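Local coordinates for PorB (Corynebacterium glutamicum, PDB 2VQG), which is a putative alpha-helical porin, probably forming an anion-selective channel across the outer layer of the cell envelope, at residues A[38-41]-A[42-45]; A[63-66]-A[67-71]. All coordinates share one frame; numbering follows the deposited sequence. Where two conformers were deposited one is given.

In the fold
Both contacts are local: contact 1 joins the end of a loop to the first turn of helix 41-52, and contact 2 joins successive turns of helix 61-80. Contact 1, its centre about 8 Å from the centre of the chain, is partly buried: Gln39, Asn41 and Leu44 are buried while Gly38, Arg42 and Glu43 are exposed. Contact 2 is nearer the surface, its centre about 11 Å from that of the chain. The two helices pack on each other, with the Ala45 carbonyl O 3.3 Å from Ala71 CB. Their chemistry differs accordingly: at contact 1 a carboxylate takes up a backbone N-H before the helix, whereas at contact 2 two carboxylates one turn apart share zinc ions.

Contact 1 of 2, residues A[38-41]-A[42-45]; sequences GQYN and RELA
Glu43 reaches back over the first turn and takes the backbone N-H of Tyr40, with Tyr40 N 3.0 Å from Glu43 OE1 and the bond nearly straight at 165°. The donor comes from above the carboxylate plane, tilted 40° out of it. Glu43 CG lies opposite its own carbonyl carbon (chi1 -65°) and the chain beyond is extended, which carries OE1 back to the N-cap residue, Tyr40. The same oxygen lies 3.4 Å from Gln39 CA, and the Tyr40 ring stands beside the carboxylate, the two planes oblique to each other. The helix itself opens with two backbone bonds, Leu44 N to Tyr40 O at 3.1 Å and Ala45 N to Asn41 O at 3.0 Å.

Gln39 runs out fully extended and crosses Leu44 at about a right angle, its NE2 3.4 Å from Leu44 CA. The amide's polar partners lie earlier in the same loop: NE2 donates to Val34 O, and OE1 accepts from Glu36 N. Asn41 ND2 donates to Gln79 OE1 and Asp76 OD1 of helix 61-80, while Lys85 makes a cation-pi contact with the Tyr40 ring.

This is the reciprocal half of a capping box: a carboxylate three residues on answers the N-cap N-H, and its negative charge, placed at the helix N-terminus, would be favoured by the helix dipole.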
ATOM      1  N   GLY A  38     -13.692   3.570   0.277  1.00 30.93           N
ATOM      2  CA  GLY A  38     -13.768   4.655  -0.710  1.00 30.00           C
ATOM      3  C   GLY A  38     -12.416   5.297  -0.922  1.00 29.31           C
ATOM      4  O   GLY A  38     -12.312   6.435  -1.389  1.00 29.34           O
ATOM      5  N   GLN A  39     -11.372   4.560  -0.562  1.00 28.56           N
ATOM      6  CA  GLN A  39     -10.035   5.070  -0.636  1.00 27.56           C
ATOM      7  C   GLN A  39      -9.539   5.008  -2.072  1.00 26.74           C
ATOM      8  O   GLN A  39      -9.787   4.033  -2.785  1.00 26.90           O
ATOM      9  CB  GLN A  39      -9.139   4.242   0.278  1.00 27.81           C
ATOM     10  CG  GLN A  39      -7.929   4.946   0.786  1.00 27.57           C
ATOM     11  CD  GLN A  39      -7.102   4.046   1.689  1.00 27.60           C
ATOM     12  OE1 GLN A  39      -7.242   2.825   1.646  1.00 23.97           O
ATOM     13  NE2 GLN A  39      -6.237   4.647   2.512  1.00 25.55           N
ATOM     14  N   TYR A  40      -8.852   6.065  -2.488  1.00 26.00           N
ATOM     15  CA  TYR A  40      -8.147   6.080  -3.759  1.00 25.32           C
ATOM     16  C   TYR A  40      -6.779   5.465  -3.599  1.00 24.72           C
ATOM     17  O   TYR A  40      -6.239   5.449  -2.486  1.00 24.78           O
ATOM     18  CB  TYR A  40      -8.006   7.516  -4.254  1.00 26.17           C
ATOM     19  CG  TYR A  40      -9.317   8.059  -4.769  1.00 27.14           C
ATOM     20  CD1 TYR A  40      -9.826   7.634  -5.992  1.00 27.44           C
ATOM     21  CD2 TYR A  40     -10.055   8.978  -4.027  1.00 27.49           C
ATOM     22  CE1 TYR A  40     -11.028   8.104  -6.470  1.00 28.42           C
ATOM     23  CE2 TYR A  40     -11.271   9.467  -4.503  1.00 28.41           C
ATOM     24  CZ  TYR A  40     -11.754   9.022  -5.726  1.00 28.77           C
ATOM     25  OH  TYR A  40     -12.965   9.495  -6.218  1.00 28.35           O
ATOM     26  N   ASN A  41      -6.211   4.988  -4.707  1.00 23.12           N
ATOM     27  CA  ASN A  41      -4.840   4.468  -4.725  1.00 21.92           C
ATOM     28  C   ASN A  41      -3.872   5.419  -3.998  1.00 21.25           C
ATOM     29  O   ASN A  41      -3.164   5.017  -3.061  1.00 20.08           O
ATOM     30  CB  ASN A  41      -4.403   4.208  -6.185  1.00 21.95           C
ATOM     31  CG  ASN A  41      -2.945   3.751  -6.306  1.00 21.48           C
ATOM     32  OD1 ASN A  41      -2.034   4.358  -5.726  1.00 20.97           O
ATOM     33  ND2 ASN A  41      -2.718   2.698  -7.084  1.00 17.67           N
ATOM     34  N   ARG A  42      -3.880   6.685  -4.410  0.50 21.03           N
ATOM     35  CA  ARG A  42      -2.974   7.687  -3.847  0.50 21.28           C
ATOM     36  C   ARG A  42      -3.051   7.783  -2.320  0.50 20.81           C
ATOM     37  O   ARG A  42      -2.019   7.908  -1.651  0.50 21.36           O
ATOM     38  CB  ARG A  42      -3.254   9.062  -4.477  0.50 20.98           C
ATOM     39  CG  ARG A  42      -2.110  10.048  -4.321  0.50 22.12           C
ATOM     40  CD  ARG A  42      -2.471  11.438  -4.837  0.50 22.22           C
ATOM     41  NE  ARG A  42      -2.191  11.624  -6.266  0.50 25.14           N
ATOM     42  CZ  ARG A  42      -3.119  11.767  -7.221  0.50 25.79           C
ATOM     43  NH1 ARG A  42      -4.411  11.736  -6.917  0.50 26.35           N
ATOM     44  NH2 ARG A  42      -2.753  11.948  -8.488  0.50 25.50           N
ATOM     45  N   GLU A  43      -4.269   7.724  -1.785  1.00 20.60           N
ATOM     46  CA  GLU A  43      -4.512   7.818  -0.336  1.00 20.89           C
ATOM     47  C   GLU A  43      -3.940   6.623   0.419  1.00 19.67           C
ATOM     48  O   GLU A  43      -3.323   6.778   1.478  1.00 18.35           O
ATOM     49  CB  GLU A  43      -6.003   7.910  -0.043  1.00 20.78           C
ATOM     50  CG  GLU A  43      -6.652   9.188  -0.591  1.00 23.49           C
ATOM     51  CD  GLU A  43      -8.157   9.253  -0.352  1.00 24.17           C
ATOM     52  OE1 GLU A  43      -8.842   8.195  -0.343  1.00 26.89           O
ATOM     53  OE2 GLU A  43      -8.657  10.391  -0.175  1.00 30.70           O
ATOM     54  N   LEU A  44      -4.152   5.430  -0.129  1.00 18.32           N
ATOM     55  CA  LEU A  44      -3.532   4.241   0.474  1.00 17.25           C
ATOM     56  C   LEU A  44      -2.000   4.336   0.469  1.00 17.69           C
ATOM     57  O   LEU A  44      -1.347   4.004   1.466  1.00 16.23           O
ATOM     58  CB  LEU A  44      -4.006   2.951  -0.227  1.00 17.58           C
ATOM     59  CG  LEU A  44      -3.323   1.640   0.213  1.00 17.39           C
ATOM     60  CD1 LEU A  44      -3.480   1.386   1.709  1.00 17.23           C
ATOM     61  CD2 LEU A  44      -3.871   0.439  -0.574  1.00 16.13           C
ATOM     62  N   ALA A  45      -1.425   4.733  -0.664  1.00 17.57           N
ATOM     63  CA  ALA A  45       0.029   4.844  -0.768  1.00 18.40           C
ATOM     64  C   ALA A  45       0.544   5.810   0.297  1.00 18.22           C
ATOM     65  O   ALA A  45       1.549   5.542   0.949  1.00 17.95           O
ATOM     66  CB  ALA A  45       0.439   5.319  -2.148  1.00 18.25           C
TER

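Contact 2 of 2, residues A[63-66]-A[67-71]; sequences IGDW and NEDQA. With ZN (zinc ion), chain P; ZN (zinc ion), chain L.
The indole of Trp66 carries Gln70 CG on one face: the methylene sits 3.4 Å from the centroid of the six-membered ring and 9° off its normal, a well-centred CH-pi contact. At the ring's edge, near its plane, is the backbone N of Asn67, 3.4 Å from Trp66 CE3. With Trp66 CG anti to the backbone N, chi1 -172° swings the indole out from the helix, where Gln70 CG, one turn on, covers that face. Gln70 bends at chi2 and turns its amide 33° from the ring plane.

The two carboxylates of Asp65 and Asp69, a turn apart, hold a pair of zinc ions. In the conformer described, Asp65 bridges them, one oxygen to each: OD1 is 2.2 Å from the zinc of chain P and OD2 2.2 Å from the zinc of chain L. Asp69 is bidentate to the zinc of chain P, OD1 at 2.6 Å and OD2 at 2.5 Å, while its OD2 also binds the zinc of chain L at 2.0 Å. Asp65 OD2 and Asp69 OD2 come within 3.0 Å because both bind the zinc of chain L, whose positive charge probably offsets their repulsion.

Behind them the helix is regular, with backbone bonds from Asn67, Glu68, Asp69 and Gln70 to the carbonyls four residues back. A water spans Gly64 O and Asn67 ND2, and that amide nitrogen also donates to Ala49 O of helix 41-52, tying the buried side of this turn to its neighbour.

Aspartates at i and i+4 on one helical face here form a carboxylate-bridged two-zinc site. The positive ions should favour the ionised forms of both carboxylates, and they link residues one turn apart on the surface of helix 61-80.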
ATOM      1  N   ILE A  63      16.356   6.135   1.903  1.00 15.11           N
ATOM      2  CA  ILE A  63      15.410   5.295   2.649  1.00 15.30           C
ATOM      3  C   ILE A  63      14.013   5.921   2.616  1.00 15.89           C
ATOM      4  O   ILE A  63      13.018   5.208   2.439  1.00 15.47           O
ATOM      5  CB  ILE A  63      15.903   5.030   4.099  1.00 15.55           C
ATOM      6  CG1 ILE A  63      17.351   4.511   4.124  1.00 16.75           C
ATOM      7  CG2 ILE A  63      14.958   4.052   4.843  1.00 15.02           C
ATOM      8  CD1 ILE A  63      17.635   3.219   3.332  1.00 20.14           C
ATOM      9  N   GLY A  64      13.930   7.247   2.772  1.00 15.63           N
ATOM     10  CA  GLY A  64      12.673   7.955   2.576  1.00 16.66           C
ATOM     11  C   GLY A  64      12.092   7.642   1.202  1.00 17.03           C
ATOM     12  O   GLY A  64      10.883   7.390   1.054  1.00 17.13           O
ATOM     13  N   ASP A  65      12.948   7.652   0.188  1.00 17.40           N
ATOM     14  CA  ASP A  65      12.511   7.380  -1.168  0.50 18.03           C
ATOM     15  C   ASP A  65      12.047   5.932  -1.338  1.00 17.56           C
ATOM     16  O   ASP A  65      11.010   5.672  -1.971  1.00 17.77           O
ATOM     17  CB  ASP A  65      13.617   7.689  -2.176  0.50 18.27           C
ATOM     18  CG  ASP A  65      13.178   7.422  -3.596  0.50 20.56           C
ATOM     19  OD1 ASP A  65      12.159   8.009  -4.023  0.50 24.31           O
ATOM     20  OD2 ASP A  65      13.827   6.604  -4.280  0.50 24.18           O
ATOM     21  N   TRP A  66      12.808   4.998  -0.773  1.00 17.84           N
ATOM     22  CA  TRP A  66      12.434   3.571  -0.787  1.00 18.49           C
ATOM     23  C   TRP A  66      11.054   3.388  -0.145  1.00 18.91           C
ATOM     24  O   TRP A  66      10.189   2.702  -0.704  1.00 18.04           O
ATOM     25  CB  TRP A  66      13.475   2.752  -0.031  1.00 19.52           C
ATOM     26  CG  TRP A  66      13.301   1.281  -0.139  1.00 19.97           C
ATOM     27  CD1 TRP A  66      13.966   0.431  -0.980  1.00 22.72           C
ATOM     28  CD2 TRP A  66      12.422   0.464   0.648  1.00 21.48           C
ATOM     29  NE1 TRP A  66      13.532  -0.871  -0.783  1.00 21.71           N
ATOM     30  CE2 TRP A  66      12.594  -0.874   0.219  1.00 21.44           C
ATOM     31  CE3 TRP A  66      11.499   0.735   1.669  1.00 21.44           C
ATOM     32  CZ2 TRP A  66      11.869  -1.943   0.778  1.00 21.66           C
ATOM     33  CZ3 TRP A  66      10.777  -0.326   2.220  1.00 21.98           C
ATOM     34  CH2 TRP A  66      10.982  -1.650   1.778  1.00 21.20           C
ATOM     35  N   ASN A  67      10.840   4.032   1.010  1.00 17.81           N
ATOM     36  CA  ASN A  67       9.531   4.001   1.671  1.00 18.64           C
ATOM     37  C   ASN A  67       8.396   4.428   0.722  1.00 19.21           C
ATOM     38  O   ASN A  67       7.414   3.700   0.571  1.00 18.70           O
ATOM     39  CB  ASN A  67       9.564   4.870   2.934  1.00 17.83           C
ATOM     40  CG  ASN A  67       8.243   4.915   3.680  1.00 18.75           C
ATOM     41  OD1 ASN A  67       7.561   3.890   3.890  1.00 15.56           O
ATOM     42  ND2 ASN A  67       7.902   6.107   4.160  1.00 16.22           N
ATOM     43  N   GLU A  68       8.544   5.591   0.081  0.50 19.50           N
ATOM     44  CA  GLU A  68       7.515   6.117  -0.823  0.50 20.31           C
ATOM     45  C   GLU A  68       7.293   5.182  -2.000  0.50 20.25           C
ATOM     46  O   GLU A  68       6.148   4.848  -2.333  0.50 20.13           O
ATOM     47  CB  GLU A  68       7.878   7.522  -1.341  0.50 20.66           C
ATOM     48  CG  GLU A  68       7.936   8.583  -0.257  0.50 23.43           C
ATOM     49  CD  GLU A  68       6.582   8.923   0.353  0.50 27.75           C
ATOM     50  OE1 GLU A  68       5.530   8.754  -0.310  0.50 30.50           O
ATOM     51  OE2 GLU A  68       6.573   9.390   1.507  0.50 30.68           O
ATOM     52  N   ASP A  69       8.391   4.740  -2.604  1.00 19.96           N
ATOM     53  CA  ASP A  69       8.315   3.852  -3.777  1.00 20.82           C
ATOM     54  C   ASP A  69       7.644   2.514  -3.475  1.00 20.40           C
ATOM     55  O   ASP A  69       6.851   2.031  -4.286  1.00 20.40           O
ATOM     56  CB  ASP A  69       9.691   3.600  -4.362  1.00 21.02           C
ATOM     57  CG  ASP A  69      10.277   4.830  -4.986  1.00 23.42           C
ATOM     58  OD1 ASP A  69       9.507   5.778  -5.284  1.00 26.14           O
ATOM     59  OD2 ASP A  69      11.513   4.855  -5.168  1.00 25.71           O
ATOM     60  N   GLN A  70       7.982   1.911  -2.342  1.00 19.75           N
ATOM     61  CA  GLN A  70       7.362   0.648  -1.954  1.00 20.28           C
ATOM     62  C   GLN A  70       5.907   0.828  -1.524  1.00 19.62           C
ATOM     63  O   GLN A  70       5.073  -0.041  -1.813  1.00 19.55           O
ATOM     64  CB  GLN A  70       8.187  -0.089  -0.905  1.00 21.43           C
ATOM     65  CG  GLN A  70       9.576  -0.482  -1.417  1.00 25.10           C
ATOM     66  CD  GLN A  70       9.543  -1.379  -2.658  1.00 29.67           C
ATOM     67  OE1 GLN A  70       8.709  -2.282  -2.776  1.00 31.63           O
ATOM     68  NE2 GLN A  70      10.474  -1.141  -3.574  1.00 32.46           N
ATOM     69  N   ALA A  71       5.586   1.968  -0.904  1.00 18.49           N
ATOM     70  CA  ALA A  71       4.199   2.285  -0.563  1.00 18.54           C
ATOM     71  C   ALA A  71       3.371   2.398  -1.855  1.00 19.07           C
ATOM     72  O   ALA A  71       2.258   1.850  -1.953  1.00 18.45           O
ATOM     73  CB  ALA A  71       4.126   3.588   0.236  1.00 18.32           C
TER
HETATM   74 ZN    ZN P1095      11.540   7.240  -5.949  0.50 36.67          ZN
HETATM   75 ZN    ZN L1091      13.222   5.504  -6.079  0.50 36.42          ZN
HETATM   76  O   HOH W   1       9.277   8.580   3.595  1.00 18.07           O